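Local coordinates for protein tartrate dehydrogenase/decarboxylase (Pseudomonas putida, PDB 3FLK) that oxidises tartrate to 2-hydroxy-3-oxosuccinate with NAD+, converts meso-tartrate to D-glycerate and oxidatively decarboxylates D-malate to pyruvate, at residues E19-E23 with S348-V352; R182-T188 with E236-V242. The protein carries 1 engineered substitution. All coordinates share one frame; numbering follows the deposited sequence.

Contact 1 (E19-E23 with S348-V352); sequences EVLPE and STQQV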
ATOM      1  N   GLU A  19     -25.889  10.901   0.497  1.00 15.35           N
ATOM      2  CA  GLU A  19     -25.678  12.297   0.875  1.00 15.84           C
ATOM      3  C   GLU A  19     -24.969  13.103  -0.215  1.00 15.40           C
ATOM      4  O   GLU A  19     -25.346  14.242  -0.494  1.00 15.49           O
ATOM      5  CB  GLU A  19     -24.901  12.394   2.195  1.00 15.70           C
ATOM      6  CG  GLU A  19     -25.648  11.844   3.409  1.00 16.64           C
ATOM      7  CD  GLU A  19     -24.823  11.880   4.691  1.00 17.07           C
ATOM      8  OE1 GLU A  19     -23.586  12.047   4.615  1.00 19.41           O
ATOM      9  OE2 GLU A  19     -25.415  11.741   5.782  1.00 18.71           O
ATOM     10  N   VAL A  20     -23.948  12.515  -0.835  1.00 15.14           N
ATOM     11  CA  VAL A  20     -23.124  13.264  -1.792  1.00 15.01           C
ATOM     12  C   VAL A  20     -23.708  13.336  -3.210  1.00 15.22           C
ATOM     13  O   VAL A  20     -23.509  14.333  -3.905  1.00 14.97           O
ATOM     14  CB  VAL A  20     -21.635  12.793  -1.814  1.00 14.96           C
ATOM     15  CG1 VAL A  20     -21.001  12.947  -0.428  1.00 14.29           C
ATOM     16  CG2 VAL A  20     -21.499  11.354  -2.323  1.00 14.69           C
ATOM     17  N   LEU A  21     -24.427  12.295  -3.630  1.00 15.62           N
ATOM     18  CA  LEU A  21     -24.977  12.248  -4.993  1.00 16.25           C
ATOM     19  C   LEU A  21     -25.870  13.445  -5.358  1.00 16.40           C
ATOM     20  O   LEU A  21     -25.673  14.043  -6.416  1.00 16.30           O
ATOM     21  CB  LEU A  21     -25.704  10.925  -5.288  1.00 16.54           C
ATOM     22  CG  LEU A  21     -26.260  10.823  -6.716  1.00 17.34           C
ATOM     23  CD1 LEU A  21     -25.158  10.480  -7.701  1.00 18.42           C
ATOM     24  CD2 LEU A  21     -27.386   9.813  -6.816  1.00 18.76           C
ATOM     25  N   PRO A  22     -26.855  13.793  -4.498  1.00 16.73           N
ATOM     26  CA  PRO A  22     -27.695  14.957  -4.809  1.00 16.86           C
ATOM     27  C   PRO A  22     -26.900  16.256  -4.970  1.00 16.87           C
ATOM     28  O   PRO A  22     -27.319  17.138  -5.719  1.00 16.94           O
ATOM     29  CB  PRO A  22     -28.632  15.047  -3.599  1.00 16.96           C
ATOM     30  CG  PRO A  22     -28.674  13.661  -3.056  1.00 17.09           C
ATOM     31  CD  PRO A  22     -27.279  13.153  -3.239  1.00 16.85           C
ATOM     32  N   GLU A  23     -25.760  16.365  -4.289  1.00 16.85           N
ATOM     33  CA  GLU A  23     -24.888  17.530  -4.446  1.00 17.06           C
ATOM     34  C   GLU A  23     -24.171  17.521  -5.796  1.00 17.01           C
ATOM     35  O   GLU A  23     -23.998  18.570  -6.419  1.00 16.90           O
ATOM     36  CB  GLU A  23     -23.886  17.646  -3.288  1.00 17.19           C
ATOM     37  CG  GLU A  23     -24.527  17.774  -1.896  1.00 18.05           C
ATOM     38  CD  GLU A  23     -25.662  18.791  -1.840  1.00 19.21           C
ATOM     39  OE1 GLU A  23     -26.703  18.484  -1.220  1.00 20.54           O
ATOM     40  OE2 GLU A  23     -25.524  19.890  -2.420  1.00 19.58           O
ATOM     41  N   SER A 348     -21.568  22.007   6.168  1.00 13.94           N
ATOM     42  CA  SER A 348     -22.173  20.697   5.964  1.00 13.36           C
ATOM     43  C   SER A 348     -22.053  20.280   4.500  1.00 13.12           C
ATOM     44  O   SER A 348     -21.723  21.096   3.642  1.00 12.82           O
ATOM     45  CB  SER A 348     -23.649  20.731   6.362  1.00 13.32           C
ATOM     46  OG  SER A 348     -24.413  21.425   5.389  1.00 12.79           O
ATOM     47  N   THR A 349     -22.338  19.008   4.228  1.00 13.04           N
ATOM     48  CA  THR A 349     -22.359  18.467   2.872  1.00 12.94           C
ATOM     49  C   THR A 349     -23.168  19.360   1.924  1.00 13.13           C
ATOM     50  O   THR A 349     -22.681  19.750   0.857  1.00 12.82           O
ATOM     51  CB  THR A 349     -22.964  17.042   2.862  1.00 13.11           C
ATOM     52  OG1 THR A 349     -22.241  16.209   3.776  1.00 12.46           O
ATOM     53  CG2 THR A 349     -22.915  16.427   1.465  1.00 12.65           C
ATOM     54  N   GLN A 350     -24.393  19.686   2.338  1.00 13.22           N
ATOM     55  CA  GLN A 350     -25.330  20.451   1.516  1.00 13.61           C
ATOM     56  C   GLN A 350     -24.863  21.886   1.299  1.00 13.25           C
ATOM     57  O   GLN A 350     -25.065  22.447   0.224  1.00 13.44           O
ATOM     58  CB  GLN A 350     -26.735  20.433   2.133  1.00 14.08           C
ATOM     59  CG  GLN A 350     -27.423  19.055   2.136  1.00 15.47           C
ATOM     60  CD  GLN A 350     -26.837  18.087   3.155  1.00 17.75           C
ATOM     61  OE1 GLN A 350     -26.247  18.496   4.164  1.00 18.28           O
ATOM     62  NE2 GLN A 350     -26.997  16.791   2.894  1.00 18.47           N
ATOM     63  N   GLN A 351     -24.233  22.468   2.317  1.00 12.95           N
ATOM     64  CA  GLN A 351     -23.699  23.831   2.223  1.00 12.78           C
ATOM     65  C   GLN A 351     -22.532  23.933   1.240  1.00 12.72           C
ATOM     66  O   GLN A 351     -22.404  24.931   0.534  1.00 12.53           O
ATOM     67  CB  GLN A 351     -23.287  24.356   3.602  1.00 12.57           C
ATOM     68  CG  GLN A 351     -24.465  24.742   4.500  1.00 12.56           C
ATOM     69  CD  GLN A 351     -24.038  25.132   5.909  1.00 12.72           C
ATOM     70  OE1 GLN A 351     -23.080  24.586   6.456  1.00 11.73           O
ATOM     71  NE2 GLN A 351     -24.762  26.075   6.506  1.00 12.23           N
ATOM     72  N   VAL A 352     -21.685  22.906   1.195  1.00 12.88           N
ATOM     73  CA  VAL A 352     -20.579  22.871   0.229  1.00 13.15           C
ATOM     74  C   VAL A 352     -21.117  22.724  -1.198  1.00 13.37           C
ATOM     75  O   VAL A 352     -20.673  23.427  -2.112  1.00 13.72           O
ATOM     76  CB  VAL A 352     -19.544  21.762   0.560  1.00 13.19           C
ATOM     77  CG1 VAL A 352     -18.442  21.707  -0.503  1.00 13.17           C
ATOM     78  CG2 VAL A 352     -18.931  22.003   1.934  1.00 13.01           C
TER
HETATM   79  O   HOH W   1     -27.233  15.937   0.137  1.00 23.98           O

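Contact 2 (R182-T188 with E236-V242); sequences RERKHVT and ERFDVVV. With SO4 (sulfate ion), chain M; SO4 (sulfate ion), chain K.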
ATOM      1  N   ARG A 182       0.682  14.386 -22.129  1.00 23.40           N
ATOM      2  CA  ARG A 182       0.999  15.265 -21.003  1.00 23.78           C
ATOM      3  C   ARG A 182       2.358  15.943 -21.162  1.00 23.92           C
ATOM      4  O   ARG A 182       3.179  15.512 -21.973  1.00 24.10           O
ATOM      5  CB  ARG A 182       0.902  14.497 -19.679  1.00 23.62           C
ATOM      6  CG  ARG A 182      -0.535  14.157 -19.289  1.00 23.83           C
ATOM      7  CD  ARG A 182      -0.611  13.194 -18.108  1.00 23.98           C
ATOM      8  NE  ARG A 182      -0.260  13.825 -16.835  1.00 24.32           N
ATOM      9  CZ  ARG A 182      -1.124  14.439 -16.027  1.00 24.75           C
ATOM     10  NH1 ARG A 182      -2.411  14.522 -16.347  1.00 24.37           N
ATOM     11  NH2 ARG A 182      -0.696  14.975 -14.891  1.00 24.31           N
ATOM     12  N   GLU A 183       2.578  17.007 -20.392  1.00 24.05           N
ATOM     13  CA  GLU A 183       3.794  17.820 -20.492  1.00 24.29           C
ATOM     14  C   GLU A 183       5.061  17.091 -20.030  1.00 23.85           C
ATOM     15  O   GLU A 183       6.130  17.269 -20.619  1.00 23.74           O
ATOM     16  CB  GLU A 183       3.622  19.133 -19.717  1.00 24.74           C
ATOM     17  CG  GLU A 183       4.496  20.294 -20.213  1.00 26.67           C
ATOM     18  CD  GLU A 183       3.960  20.965 -21.479  1.00 29.34           C
ATOM     19  OE1 GLU A 183       2.723  21.010 -21.670  1.00 30.55           O
ATOM     20  OE2 GLU A 183       4.784  21.459 -22.284  1.00 30.48           O
ATOM     21  N   ARG A 184       4.943  16.272 -18.986  1.00 23.17           N
ATOM     22  CA  ARG A 184       6.115  15.602 -18.409  1.00 22.68           C
ATOM     23  C   ARG A 184       6.515  14.301 -19.121  1.00 22.03           C
ATOM     24  O   ARG A 184       7.670  13.878 -19.034  1.00 22.11           O
ATOM     25  CB  ARG A 184       5.946  15.389 -16.901  1.00 22.78           C
ATOM     26  CG  ARG A 184       6.010  16.683 -16.101  1.00 23.67           C
ATOM     27  CD  ARG A 184       5.731  16.453 -14.625  1.00 25.44           C
ATOM     28  NE  ARG A 184       6.923  16.009 -13.905  1.00 26.98           N
ATOM     29  CZ  ARG A 184       6.920  15.530 -12.663  1.00 27.16           C
ATOM     30  NH1 ARG A 184       5.785  15.418 -11.984  1.00 26.75           N
ATOM     31  NH2 ARG A 184       8.060  15.153 -12.099  1.00 27.60           N
ATOM     32  N   LYS A 185       5.562  13.686 -19.821  1.00 21.28           N
ATOM     33  CA  LYS A 185       5.780  12.435 -20.566  1.00 20.54           C
ATOM     34  C   LYS A 185       6.532  11.394 -19.732  1.00 19.91           C
ATOM     35  O   LYS A 185       7.635  10.965 -20.086  1.00 19.74           O
ATOM     36  CB  LYS A 185       6.485  12.704 -21.906  1.00 20.69           C
ATOM     37  CG  LYS A 185       5.789  13.759 -22.756  1.00 21.09           C
ATOM     38  CD  LYS A 185       6.245  13.740 -24.204  1.00 21.86           C
ATOM     39  CE  LYS A 185       5.840  15.025 -24.923  1.00 22.02           C
ATOM     40  NZ  LYS A 185       4.382  15.328 -24.809  1.00 22.49           N
ATOM     41  N   HIS A 186       5.922  10.999 -18.617  1.00 18.97           N
ATOM     42  CA  HIS A 186       6.563  10.097 -17.665  1.00 18.31           C
ATOM     43  C   HIS A 186       5.569   9.097 -17.072  1.00 17.45           C
ATOM     44  O   HIS A 186       4.504   9.484 -16.583  1.00 16.92           O
ATOM     45  CB  HIS A 186       7.265  10.911 -16.568  1.00 18.64           C
ATOM     46  CG  HIS A 186       7.786  10.088 -15.430  1.00 19.85           C
ATOM     47  ND1 HIS A 186       8.592   8.986 -15.614  1.00 21.02           N
ATOM     48  CD2 HIS A 186       7.634  10.223 -14.092  1.00 21.00           C
ATOM     49  CE1 HIS A 186       8.905   8.469 -14.440  1.00 21.14           C
ATOM     50  NE2 HIS A 186       8.334   9.201 -13.499  1.00 22.00           N
ATOM     51  N   VAL A 187       5.926   7.813 -17.136  1.00 16.41           N
ATOM     52  CA  VAL A 187       5.107   6.731 -16.581  1.00 15.51           C
ATOM     53  C   VAL A 187       5.868   6.000 -15.478  1.00 15.26           C
ATOM     54  O   VAL A 187       7.004   5.568 -15.682  1.00 14.75           O
ATOM     55  CB  VAL A 187       4.679   5.699 -17.668  1.00 15.42           C
ATOM     56  CG1 VAL A 187       4.030   4.464 -17.040  1.00 15.02           C
ATOM     57  CG2 VAL A 187       3.734   6.319 -18.666  1.00 14.92           C
ATOM     58  N   THR A 188       5.234   5.871 -14.313  1.00 14.68           N
ATOM     59  CA  THR A 188       5.733   4.997 -13.254  1.00 14.52           C
ATOM     60  C   THR A 188       4.849   3.756 -13.190  1.00 14.41           C
ATOM     61  O   THR A 188       3.626   3.859 -13.105  1.00 14.15           O
ATOM     62  CB  THR A 188       5.758   5.703 -11.876  1.00 14.60           C
ATOM     63  OG1 THR A 188       6.588   6.864 -11.952  1.00 14.76           O
ATOM     64  CG2 THR A 188       6.303   4.775 -10.790  1.00 14.51           C
ATOM     65  N   GLU A 236       6.547  14.733  -5.941  1.00 16.58           N
ATOM     66  CA  GLU A 236       6.808  15.567  -7.124  1.00 17.19           C
ATOM     67  C   GLU A 236       7.313  14.773  -8.336  1.00 17.09           C
ATOM     68  O   GLU A 236       7.185  15.223  -9.476  1.00 17.20           O
ATOM     69  CB  GLU A 236       7.782  16.708  -6.786  1.00 17.41           C
ATOM     70  CG  GLU A 236       9.199  16.264  -6.399  1.00 18.94           C
ATOM     71  CD  GLU A 236       9.386  16.051  -4.899  1.00 21.37           C
ATOM     72  OE1 GLU A 236       8.387  15.843  -4.174  1.00 21.59           O
ATOM     73  OE2 GLU A 236      10.549  16.101  -4.445  1.00 22.67           O
ATOM     74  N   ARG A 237       7.870  13.594  -8.080  1.00 16.99           N
ATOM     75  CA  ARG A 237       8.451  12.750  -9.124  1.00 17.09           C
ATOM     76  C   ARG A 237       7.416  12.103 -10.045  1.00 16.85           C
ATOM     77  O   ARG A 237       7.764  11.604 -11.118  1.00 16.88           O
ATOM     78  CB  ARG A 237       9.323  11.657  -8.496  1.00 17.19           C
ATOM     79  CG  ARG A 237      10.592  12.158  -7.810  1.00 18.13           C
ATOM     80  CD  ARG A 237      11.705  12.451  -8.813  1.00 20.16           C
ATOM     81  NE  ARG A 237      12.972  12.738  -8.141  1.00 20.84           N
ATOM     82  CZ  ARG A 237      13.417  13.958  -7.853  1.00 21.08           C
ATOM     83  NH1 ARG A 237      12.704  15.030  -8.178  1.00 21.54           N
ATOM     84  NH2 ARG A 237      14.582  14.105  -7.238  1.00 20.97           N
ATOM     85  N   PHE A 238       6.152  12.107  -9.633  1.00 16.48           N
ATOM     86  CA  PHE A 238       5.129  11.337 -10.338  1.00 16.26           C
ATOM     87  C   PHE A 238       4.251  12.177 -11.254  1.00 16.31           C
ATOM     88  O   PHE A 238       3.928  13.327 -10.942  1.00 16.30           O
ATOM     89  CB  PHE A 238       4.286  10.532  -9.340  1.00 16.14           C
ATOM     90  CG  PHE A 238       5.110   9.668  -8.431  1.00 15.68           C
ATOM     91  CD1 PHE A 238       5.710   8.507  -8.910  1.00 15.19           C
ATOM     92  CD2 PHE A 238       5.317  10.033  -7.105  1.00 15.41           C
ATOM     93  CE1 PHE A 238       6.493   7.716  -8.081  1.00 15.02           C
ATOM     94  CE2 PHE A 238       6.096   9.246  -6.262  1.00 15.28           C
ATOM     95  CZ  PHE A 238       6.686   8.085  -6.753  1.00 15.89           C
ATOM     96  N   ASP A 239       3.883  11.591 -12.391  1.00 16.23           N
ATOM     97  CA  ASP A 239       2.923  12.198 -13.308  1.00 16.20           C
ATOM     98  C   ASP A 239       1.829  11.209 -13.696  1.00 15.72           C
ATOM     99  O   ASP A 239       0.652  11.446 -13.425  1.00 15.92           O
ATOM    100  CB  ASP A 239       3.613  12.747 -14.558  1.00 16.60           C
ATOM    101  CG  ASP A 239       2.710  13.677 -15.353  1.00 18.20           C
ATOM    102  OD1 ASP A 239       2.320  14.737 -14.816  1.00 20.44           O
ATOM    103  OD2 ASP A 239       2.380  13.346 -16.509  1.00 20.09           O
ATOM    104  N   VAL A 240       2.216  10.116 -14.351  1.00 14.91           N
ATOM    105  CA  VAL A 240       1.289   9.022 -14.644  1.00 14.33           C
ATOM    106  C   VAL A 240       1.772   7.778 -13.904  1.00 13.94           C
ATOM    107  O   VAL A 240       2.915   7.350 -14.081  1.00 13.74           O
ATOM    108  CB  VAL A 240       1.174   8.734 -16.164  1.00 14.30           C
ATOM    109  CG1 VAL A 240       0.286   7.520 -16.432  1.00 13.94           C
ATOM    110  CG2 VAL A 240       0.632   9.950 -16.905  1.00 14.54           C
ATOM    111  N   VAL A 241       0.908   7.225 -13.057  1.00 13.39           N
ATOM    112  CA  VAL A 241       1.219   6.004 -12.315  1.00 12.76           C
ATOM    113  C   VAL A 241       0.273   4.892 -12.763  1.00 12.59           C
ATOM    114  O   VAL A 241      -0.943   4.987 -12.581  1.00 12.60           O
ATOM    115  CB  VAL A 241       1.142   6.213 -10.776  1.00 12.99           C
ATOM    116  CG1 VAL A 241       1.578   4.952 -10.033  1.00 12.74           C
ATOM    117  CG2 VAL A 241       2.005   7.398 -10.345  1.00 12.42           C
ATOM    118  N   VAL A 242       0.839   3.851 -13.367  1.00 11.99           N
ATOM    119  CA  VAL A 242       0.056   2.718 -13.851  1.00 11.59           C
ATOM    120  C   VAL A 242       0.228   1.524 -12.907  1.00 11.65           C
ATOM    121  O   VAL A 242       1.338   1.229 -12.453  1.00 11.49           O
ATOM    122  CB  VAL A 242       0.384   2.370 -15.342  1.00 11.57           C
ATOM    123  CG1 VAL A 242       1.834   1.900 -15.516  1.00 10.86           C
ATOM    124  CG2 VAL A 242      -0.610   1.349 -15.909  1.00 11.49           C
TER
HETATM  125  S   SO4 M 409      -0.462  18.188 -18.477  1.00 66.17           S
HETATM  126  O1  SO4 M 409       0.307  17.296 -17.616  1.00 66.09           O
HETATM  127  O2  SO4 M 409      -1.790  17.621 -18.700  1.00 66.06           O
HETATM  128  O3  SO4 M 409      -0.587  19.493 -17.833  1.00 66.25           O
HETATM  129  O4  SO4 M 409       0.220  18.347 -19.757  1.00 66.16           O
HETATM  130  S   SO4 K 407      15.953  10.467  -6.993  1.00 73.93           S
HETATM  131  O1  SO4 K 407      16.372  11.438  -5.987  1.00 73.80           O
HETATM  132  O2  SO4 K 407      16.220   9.117  -6.507  1.00 73.97           O
HETATM  133  O3  SO4 K 407      14.523  10.612  -7.256  1.00 73.86           O
HETATM  134  O4  SO4 K 407      16.697  10.695  -8.229  1.00 73.97           O
HETATM  135  O   HOH W   2       2.733  16.577 -16.914  1.00 29.74           O
HETATM  136  O   HOH W   3       3.116  16.154 -12.510  1.00 31.69           O
HETATM  137  O   HOH W   4       3.409  11.779 -18.111  1.00 24.90           O
HETATM  138  O   HOH W   5       4.999   8.943 -12.881  1.00 20.14           O

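Contact 1 (E19-E23 with S348-V352)
E23 reaches from helix 17-35 to Q350 and T349 in the first turn of helix 349-361, a helix-to-helix contact of the isocitrate/isopropylmalate dehydrogenase fold whose second helix opens with a capping box. Direct contact here is by van der Waals touch. With OG1 of T349 set beside the backbone N (chi1 -55°) and bonded to A296 O, the methyl CG2 is left to face the other helix, 3.8 Å from E19 O and 4.0 Å from E23 CG. The bend of E23 at chi2 (-47°) carries its carboxylate alongside the CA and CG of Q350, OE1 lying 3.5 Å from Q350 CG; the two side chains cross nearly at right angles, carboxylate and amide planes 85° apart.

The polar link is indirect. One water donates to E19 O at 2.6 Å and to E23 OE1 at 2.9 Å, and accepts from Q350 NE2, so a backbone carbonyl and two side chains share it. Beyond the segments, E23 OE2 forms a salt bridge with R26, while Q350 NE2 also bonds N294 OD1. With E23 cut back to an alanine, the water is likely to lose one acceptor, R26 its carboxylate partner, and a gap to open beside Q350.

The capping box is reciprocal: Q351 N donates to S348 OG at 3.2 Å, and S348 N returns a bond of 3.0 Å to a lone pair of Q351 OE1.

Contact 2 (R182-T188 with E236-V242)
E236 O is gripped by both terminal nitrogens of R184, NH1 at 2.9 Å and NH2 at 2.8 Å, where two neighbouring parallel strands, 186-191 and 240-243, enter the large mixed sheet of this dehydrogenase fold. The grip is end-on, with the carbonyl oxygen tilted out of the guanidinium plane by nearly 20°. A second arginine, R182, forms a salt bridge with D239, side-on: its NE donates to OD2 at 2.7 Å and its NH2 to OD1 at 3.0 Å. The bend at chi3 (73°) helps turn this edge to the aspartate, whose oxygens are met from above the carboxylate plane. A sulfate, probably from the crystallisation liquor, sets its O1 over one face of the R182 guanidinium. Waters tie D239 further to the backbone N of R184 and H186.

Beyond these charges the strands pair in parallel, V187 with V240 and T188 with V241. T188 N donates to V240 O and V242 N to T188 O. V187 and V240 share the face packed by A179 of helix 165-181; on the other, T188 meets F238 near L227 of helix 224-233. T188 OG1, bonded to D220 OD2, lies in the plane of the F238 ring at its edge, 3.6 Å from CD1.

The two contacts lie on opposite sides of the chain's centre, 33 Å apart between centres and about 24 Å between nearest atoms, so neither touches the other. Contact 1 joins two helices near the chain's ends; contact 2 pairs strands drawn from the intervening sequence. Their relation to the ligands differs too. In contact 1 the V20 side chain is about 5 Å from a bound NADH, whereas in contact 2 the side chain of R237 is about 10 Å from a bound NADH. Contact 2 lies some way from the metal site: the side chain of F238 is about 11 Å from that of D225 and that of V241 about 12 Å from that of D249, both probable metal ligands by analogy with relatives.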